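Glycerol dehydratase (Clostridium butyricum, PDB 1R9D) probably acts as a B12-independent glycyl-radical lyase that removes water from glycerol. Local coordinates at residues A184-L188 against L205-I209; F177-I181 against C212-I216; H164-D168 against L522-V526. One frame throughout, in Å; residues are numbered along the deposited sequence.

Contact 1. Residues A184-L188 against L205-I209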
loop_
_atom_site.group_PDB
_atom_site.type_symbol
_atom_site.label_atom_id
_atom_site.label_comp_id
_atom_site.label_asym_id
_atom_site.label_seq_id
_atom_site.Cartn_x
_atom_site.Cartn_y
_atom_site.Cartn_z
ATOM N N ALA A 184 -9.642 -21.167 -5.192
ATOM C CA ALA A 184 -8.529 -20.330 -4.760
ATOM C C ALA A 184 -7.229 -21.138 -4.835
ATOM O O ALA A 184 -6.194 -20.630 -5.273
ATOM C CB ALA A 184 -8.758 -19.838 -3.337
ATOM N N LYS A 185 -7.285 -22.397 -4.410
ATOM C CA LYS A 185 -6.100 -23.254 -4.449
ATOM C C LYS A 185 -5.669 -23.548 -5.883
ATOM O O LYS A 185 -4.475 -23.617 -6.171
ATOM C CB LYS A 185 -6.356 -24.565 -3.696
ATOM C CG LYS A 185 -6.369 -24.407 -2.182
ATOM C CD LYS A 185 -6.562 -25.744 -1.484
ATOM C CE LYS A 185 -6.492 -25.593 0.029
ATOM N NZ LYS A 185 -6.735 -26.890 0.729
ATOM N N GLU A 186 -6.636 -23.716 -6.782
ATOM C CA GLU A 186 -6.322 -23.981 -8.182
ATOM C C GLU A 186 -5.655 -22.767 -8.818
ATOM O O GLU A 186 -4.731 -22.910 -9.618
ATOM C CB GLU A 186 -7.587 -24.330 -8.972
ATOM C CG GLU A 186 -8.320 -25.567 -8.471
ATOM C CD GLU A 186 -9.552 -25.894 -9.300
ATOM O OE1 GLU A 186 -10.292 -24.953 -9.666
ATOM O OE2 GLU A 186 -9.791 -27.093 -9.574
ATOM N N GLN A 187 -6.123 -21.573 -8.461
ATOM C CA GLN A 187 -5.559 -20.342 -9.013
ATOM C C GLN A 187 -4.133 -20.172 -8.505
ATOM O O GLN A 187 -3.249 -19.703 -9.225
ATOM C CB GLN A 187 -6.408 -19.136 -8.600
ATOM C CG GLN A 187 -6.028 -17.830 -9.288
ATOM C CD GLN A 187 -6.219 -17.883 -10.795
ATOM O OE1 GLN A 187 -7.308 -18.171 -11.282
ATOM N NE2 GLN A 187 -5.158 -17.600 -11.539
ATOM N N LEU A 188 -3.921 -20.565 -7.256
ATOM C CA LEU A 188 -2.615 -20.488 -6.622
ATOM C C LEU A 188 -1.623 -21.324 -7.441
ATOM O O LEU A 188 -0.467 -20.936 -7.629
ATOM C CB LEU A 188 -2.731 -21.020 -5.191
ATOM C CG LEU A 188 -2.053 -20.293 -4.026
ATOM C CD1 LEU A 188 -2.125 -18.789 -4.203
ATOM C CD2 LEU A 188 -2.738 -20.714 -2.728
ATOM N N LEU A 205 -4.940 -14.716 -2.275
ATOM C CA LEU A 205 -5.565 -16.025 -2.417
ATOM C C LEU A 205 -5.522 -16.820 -1.115
ATOM O O LEU A 205 -6.486 -17.505 -0.772
ATOM C CB LEU A 205 -4.908 -16.804 -3.558
ATOM C CG LEU A 205 -5.216 -16.229 -4.946
ATOM C CD1 LEU A 205 -4.416 -16.971 -6.010
ATOM C CD2 LEU A 205 -6.710 -16.340 -5.228
ATOM N N ASN A 206 -4.418 -16.729 -0.382
ATOM C CA ASN A 206 -4.333 -17.442 0.888
ATOM C C ASN A 206 -5.251 -16.810 1.930
ATOM O O ASN A 206 -5.689 -17.479 2.869
ATOM C CB ASN A 206 -2.890 -17.481 1.392
ATOM C CG ASN A 206 -2.097 -18.604 0.753
ATOM O OD1 ASN A 206 -2.468 -19.775 0.861
ATOM N ND2 ASN A 206 -1.015 -18.258 0.077
ATOM N N SER A 207 -5.549 -15.523 1.762
ATOM C CA SER A 207 -6.438 -14.828 2.686
ATOM C C SER A 207 -7.871 -15.276 2.425
ATOM O O SER A 207 -8.688 -15.346 3.342
ATOM C CB SER A 207 -6.320 -13.313 2.514
ATOM O OG SER A 207 -5.067 -12.847 2.977
ATOM N N VAL A 208 -8.176 -15.569 1.165
ATOM C CA VAL A 208 -9.504 -16.050 0.800
ATOM C C VAL A 208 -9.706 -17.433 1.424
ATOM O O VAL A 208 -10.780 -17.749 1.930
ATOM C CB VAL A 208 -9.655 -16.187 -0.731
ATOM C CG1 VAL A 208 -10.896 -17.005 -1.066
ATOM C CG2 VAL A 208 -9.747 -14.802 -1.370
ATOM N N ILE A 209 -8.660 -18.254 1.371
ATOM C CA ILE A 209 -8.722 -19.605 1.918
ATOM C C ILE A 209 -8.941 -19.586 3.428
ATOM O O ILE A 209 -9.803 -20.303 3.944
ATOM C CB ILE A 209 -7.433 -20.388 1.573
ATOM C CG1 ILE A 209 -7.352 -20.574 0.055
ATOM C CG2 ILE A 209 -7.429 -21.742 2.284
ATOM C CD1 ILE A 209 -6.069 -21.209 -0.437
#
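Two antiparallel helix segments pack here, their axes 9.5 Å apart at closest and 159° between directions. A184 puts its short CB against CG1 of I209 (3.7 Å). L188 is the unusual one: with chi1 at -137°, between the rotamer wells, it spreads its two methyls, CD1 meeting L205 CD1 tightly at 3.4 Å and CD2 reaching I209 CD1 at 4.1 Å. The mt rotamer of I209 is what extends its CD1 to L188 and also to K185. There chi1 of K185 (m) sets CG 3.7 Å from I209 CD1, and the trans remainder of the chain carries NZ outward. Q187 (tp) touches L205 CD1 with CG at 3.8 Å, then turns its amide off to N191. These are the paired arms of an alpha-alpha hairpin, helices 169-190 and 197-230, with I530 of helix 529-532 touching Q187 and L205, S524 of helix 520-524 meeting V208, and helix 47-61 packing beside S207.

Contact 2. Residues F177-I181 against C212-I216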
loop_
_atom_site.group_PDB
_atom_site.type_symbol
_atom_site.label_atom_id
_atom_site.label_comp_id
_atom_site.label_asym_id
_atom_site.label_seq_id
_atom_site.Cartn_x
_atom_site.Cartn_y
_atom_site.Cartn_z
ATOM N N PHE A 177 -18.554 -23.584 0.555
ATOM C CA PHE A 177 -17.322 -22.917 0.939
ATOM C C PHE A 177 -16.106 -23.740 0.514
ATOM O O PHE A 177 -15.031 -23.189 0.291
ATOM C CB PHE A 177 -17.305 -22.658 2.447
ATOM C CG PHE A 177 -18.357 -21.679 2.904
ATOM C CD1 PHE A 177 -19.294 -22.038 3.868
ATOM C CD2 PHE A 177 -18.414 -20.397 2.361
ATOM C CE1 PHE A 177 -20.274 -21.138 4.286
ATOM C CE2 PHE A 177 -19.392 -19.485 2.772
ATOM C CZ PHE A 177 -20.323 -19.859 3.737
ATOM N N ASN A 178 -16.273 -25.056 0.397
ATOM C CA ASN A 178 -15.160 -25.902 -0.038
ATOM C C ASN A 178 -14.844 -25.608 -1.501
ATOM O O ASN A 178 -13.680 -25.623 -1.911
ATOM C CB ASN A 178 -15.492 -27.396 0.090
ATOM C CG ASN A 178 -15.579 -27.863 1.526
ATOM O OD1 ASN A 178 -14.879 -27.363 2.402
ATOM N ND2 ASN A 178 -16.430 -28.853 1.770
ATOM N N GLY A 179 -15.889 -25.348 -2.283
ATOM C CA GLY A 179 -15.721 -25.068 -3.700
ATOM C C GLY A 179 -14.936 -23.798 -3.959
ATOM O O GLY A 179 -14.139 -23.725 -4.899
ATOM N N ILE A 180 -15.164 -22.796 -3.118
ATOM C CA ILE A 180 -14.472 -21.517 -3.234
ATOM C C ILE A 180 -13.005 -21.726 -2.864
ATOM O O ILE A 180 -12.098 -21.259 -3.562
ATOM C CB ILE A 180 -15.105 -20.464 -2.291
ATOM C CG1 ILE A 180 -16.582 -20.267 -2.652
ATOM C CG2 ILE A 180 -14.353 -19.144 -2.396
ATOM C CD1 ILE A 180 -16.813 -19.829 -4.102
ATOM N N ILE A 181 -12.779 -22.433 -1.761
ATOM C CA ILE A 181 -11.422 -22.722 -1.313
ATOM C C ILE A 181 -10.660 -23.446 -2.419
ATOM O O ILE A 181 -9.515 -23.111 -2.715
ATOM C CB ILE A 181 -11.425 -23.608 -0.044
ATOM C CG1 ILE A 181 -12.028 -22.830 1.126
ATOM C CG2 ILE A 181 -9.998 -24.054 0.291
ATOM C CD1 ILE A 181 -12.163 -23.638 2.406
ATOM N N CYS A 212 -12.589 -18.450 4.154
ATOM C CA CYS A 212 -13.601 -19.462 3.888
ATOM C C CYS A 212 -13.505 -20.629 4.870
ATOM O O CYS A 212 -14.517 -21.246 5.214
ATOM C CB CYS A 212 -13.486 -19.957 2.445
ATOM S SG CYS A 212 -14.067 -18.731 1.222
ATOM N N GLU A 213 -12.292 -20.931 5.325
ATOM C CA GLU A 213 -12.116 -22.013 6.286
ATOM C C GLU A 213 -12.737 -21.577 7.607
ATOM O O GLU A 213 -13.276 -22.397 8.352
ATOM C CB GLU A 213 -10.629 -22.340 6.472
ATOM C CG GLU A 213 -9.959 -22.829 5.197
ATOM C CD GLU A 213 -8.509 -23.233 5.390
ATOM O OE1 GLU A 213 -7.758 -22.490 6.063
ATOM O OE2 GLU A 213 -8.116 -24.292 4.850
ATOM N N ALA A 214 -12.671 -20.277 7.885
ATOM C CA ALA A 214 -13.248 -19.741 9.111
ATOM C C ALA A 214 -14.769 -19.827 9.026
ATOM O O ALA A 214 -15.441 -20.072 10.032
ATOM C CB ALA A 214 -12.813 -18.293 9.317
ATOM N N ALA A 215 -15.308 -19.625 7.825
ATOM C CA ALA A 215 -16.751 -19.700 7.626
ATOM C C ALA A 215 -17.218 -21.117 7.949
ATOM O O ALA A 215 -18.235 -21.307 8.620
ATOM C CB ALA A 215 -17.106 -19.344 6.184
ATOM N N ILE A 216 -16.469 -22.106 7.464
ATOM C CA ILE A 216 -16.792 -23.509 7.704
ATOM C C ILE A 216 -16.818 -23.786 9.207
ATOM O O ILE A 216 -17.711 -24.473 9.705
ATOM C CB ILE A 216 -15.764 -24.436 7.013
ATOM C CG1 ILE A 216 -15.898 -24.305 5.492
ATOM C CG2 ILE A 216 -15.980 -25.883 7.440
ATOM C CD1 ILE A 216 -14.882 -25.107 4.702
#
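The phenyl ring of F177 lies beneath the methyl of A215, whose CB stands 3.9 Å from the ring centroid and only 3° off the ring normal, a well-centred CH-pi contact over the face. The small alanine lets the ring lie this close to the partner helix. At the base of the same side chain, F177 CB rests on I216 CG1 at 3.7 Å. I216 starts sideways from its backbone, yet its extended mt conformation carries CD1 across to N178 OD1 (3.2 Å, a close van der Waals approach) and to I181 CD1 (3.9 Å). I181, also mt, presses CG1 on C212 CB at 3.5 Å and lays CD1 along the aliphatic part of E213, 3.6 Å from its CG. C212 completes the interface by placing SG 3.7 Å from I180 CG2, while the CD1 end of I180 leads away.

Apolar contacts thus do most of the joining between two helices whose axes approach to 9.4 Å at 162°, nearly antiparallel, with 348 Å² buried in all. The CA atoms of F177 and C212 are the nearest pair, at 5.9 Å. Helix 169-190 is kinked where F177 and N178 lack backbone bonds to the preceding turn; N178 is also backbone hydrogen-bonded to G254. Around this part of the helical hairpin, F521 of helix 520-524 touches both F177 and A215, L266 and I270 of helix 260-277 touch F177, I273 of that helix touches A215, and A214 faces helix 47-61.

Contact 3. Residues H164-D168 against L522-V526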
loop_
_atom_site.group_PDB
_atom_site.type_symbol
_atom_site.label_atom_id
_atom_site.label_comp_id
_atom_site.label_asym_id
_atom_site.label_seq_id
_atom_site.Cartn_x
_atom_site.Cartn_y
_atom_site.Cartn_z
ATOM N N HIS A 164 -23.178 -2.474 -0.227
ATOM C CA HIS A 164 -23.847 -2.172 -1.499
ATOM C C HIS A 164 -23.443 -3.150 -2.582
ATOM O O HIS A 164 -22.855 -2.779 -3.607
ATOM C CB HIS A 164 -23.540 -0.737 -1.932
ATOM C CG HIS A 164 -24.164 0.288 -1.042
ATOM N ND1 HIS A 164 -23.775 0.468 0.268
ATOM C CD2 HIS A 164 -25.218 1.116 -1.240
ATOM C CE1 HIS A 164 -24.566 1.359 0.841
ATOM N NE2 HIS A 164 -25.449 1.766 -0.052
ATOM N N VAL A 165 -23.799 -4.406 -2.363
ATOM C CA VAL A 165 -23.418 -5.454 -3.286
ATOM C C VAL A 165 -24.306 -6.684 -3.150
ATOM O O VAL A 165 -24.863 -6.947 -2.083
ATOM C CB VAL A 165 -21.940 -5.851 -2.999
ATOM C CG1 VAL A 165 -21.818 -6.320 -1.551
ATOM C CG2 VAL A 165 -21.467 -6.945 -3.948
ATOM N N SER A 166 -24.464 -7.407 -4.251
ATOM C CA SER A 166 -25.206 -8.656 -4.252
ATOM C C SER A 166 -24.169 -9.660 -4.747
ATOM O O SER A 166 -23.800 -9.647 -5.924
ATOM C CB SER A 166 -26.392 -8.611 -5.213
ATOM O OG SER A 166 -27.101 -9.841 -5.172
ATOM N N VAL A 167 -23.673 -10.502 -3.842
ATOM C CA VAL A 167 -22.662 -11.486 -4.205
ATOM C C VAL A 167 -23.241 -12.626 -5.028
ATOM O O VAL A 167 -24.450 -12.701 -5.246
ATOM C CB VAL A 167 -21.965 -12.070 -2.954
ATOM C CG1 VAL A 167 -21.368 -10.944 -2.127
ATOM C CG2 VAL A 167 -22.953 -12.886 -2.128
ATOM N N ASP A 168 -22.366 -13.515 -5.488
ATOM C CA ASP A 168 -22.784 -14.649 -6.295
ATOM C C ASP A 168 -23.337 -15.751 -5.386
ATOM O O ASP A 168 -22.724 -16.813 -5.251
ATOM C CB ASP A 168 -21.589 -15.189 -7.085
ATOM C CG ASP A 168 -22.003 -16.020 -8.286
ATOM O OD1 ASP A 168 -23.144 -16.535 -8.307
ATOM O OD2 ASP A 168 -21.174 -16.172 -9.213
ATOM N N LEU A 522 -15.748 -11.354 1.279
ATOM C CA LEU A 522 -16.677 -10.776 0.315
ATOM C C LEU A 522 -16.142 -10.888 -1.119
ATOM O O LEU A 522 -16.868 -11.269 -2.038
ATOM C CB LEU A 522 -16.923 -9.303 0.649
ATOM C CG LEU A 522 -17.973 -8.604 -0.218
ATOM C CD1 LEU A 522 -19.351 -9.145 0.133
ATOM C CD2 LEU A 522 -17.919 -7.096 0.004
ATOM N N SER A 523 -14.865 -10.565 -1.298
ATOM C CA SER A 523 -14.249 -10.600 -2.622
ATOM C C SER A 523 -14.263 -11.968 -3.292
ATOM O O SER A 523 -14.363 -12.065 -4.518
ATOM C CB SER A 523 -12.805 -10.093 -2.541
ATOM O OG SER A 523 -12.760 -8.742 -2.113
ATOM N N SER A 524 -14.171 -13.025 -2.494
ATOM C CA SER A 524 -14.146 -14.377 -3.036
ATOM C C SER A 524 -15.437 -14.755 -3.749
ATOM O O SER A 524 -15.455 -15.688 -4.549
ATOM C CB SER A 524 -13.857 -15.389 -1.918
ATOM O OG SER A 524 -14.940 -15.474 -1.005
ATOM N N MET A 525 -16.512 -14.026 -3.465
ATOM C CA MET A 525 -17.805 -14.320 -4.067
ATOM C C MET A 525 -18.238 -13.364 -5.180
ATOM O O MET A 525 -19.414 -13.321 -5.537
ATOM C CB MET A 525 -18.876 -14.368 -2.973
ATOM C CG MET A 525 -18.599 -15.439 -1.926
ATOM S SD MET A 525 -19.819 -15.462 -0.604
ATOM C CE MET A 525 -19.318 -14.051 0.321
ATOM N N VAL A 526 -17.292 -12.606 -5.727
ATOM C CA VAL A 526 -17.587 -11.674 -6.819
ATOM C C VAL A 526 -16.550 -11.894 -7.923
ATOM O O VAL A 526 -15.347 -11.876 -7.672
ATOM C CB VAL A 526 -17.545 -10.209 -6.342
ATOM C CG1 VAL A 526 -17.874 -9.271 -7.512
ATOM C CG2 VAL A 526 -18.550 -10.011 -5.215
#
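Two valine side chains, V165 and V167, project from an extended loop toward the end of a short helix, and S166 between them points away. L522 CD1 fits into the notch between the valines, 3.5 Å from V167 CG1 and 4.1 Å from V165 CG1. V526 CG2 borders the valine pair at another point, 4.3 Å from V167 CG1 and 4.4 Å from V165 CG2. Further along, V167 CB abuts M525 CB at 3.9 Å. Here the loop becomes helix 169-190: D168 is its N-cap, with OD1 accepting a hydrogen bond from K171 N, while the backbone D168 N donates to M525 O at 3.0 Å, with an N-H...O angle of 159°. This backbone bond joins the N-cap of helix 169-190 to the chain leaving helix 520-524. I274 of helix 260-277 covers V167, L522 and M525 together, and V172, one turn into the capped helix, lies against the M525 side chain.

In the fold
Contacts 1 and 2 are successive parts of one helix pair, their centres 10 Å apart and joined by I209 CG2 to I181 CG2 at 4.0 Å. Contact 3 lies 16 Å from contact 1 and 14 Å from contact 2, centre to centre; S524 connects them, its CB 3.5 Å from V208 CG1 and 3.8 Å from I180 CG2. Along the chain, contact 1 nests inside contact 2, and both inside contact 3. Contact 3 has a bound glycerol beside it: H164 NE2 hydrogen-bonds to its O2, and this molecule may mark the substrate site or come from the crystallisation solution. The three centres lie about 31, 28 and 16 Å from the chain centre, in order.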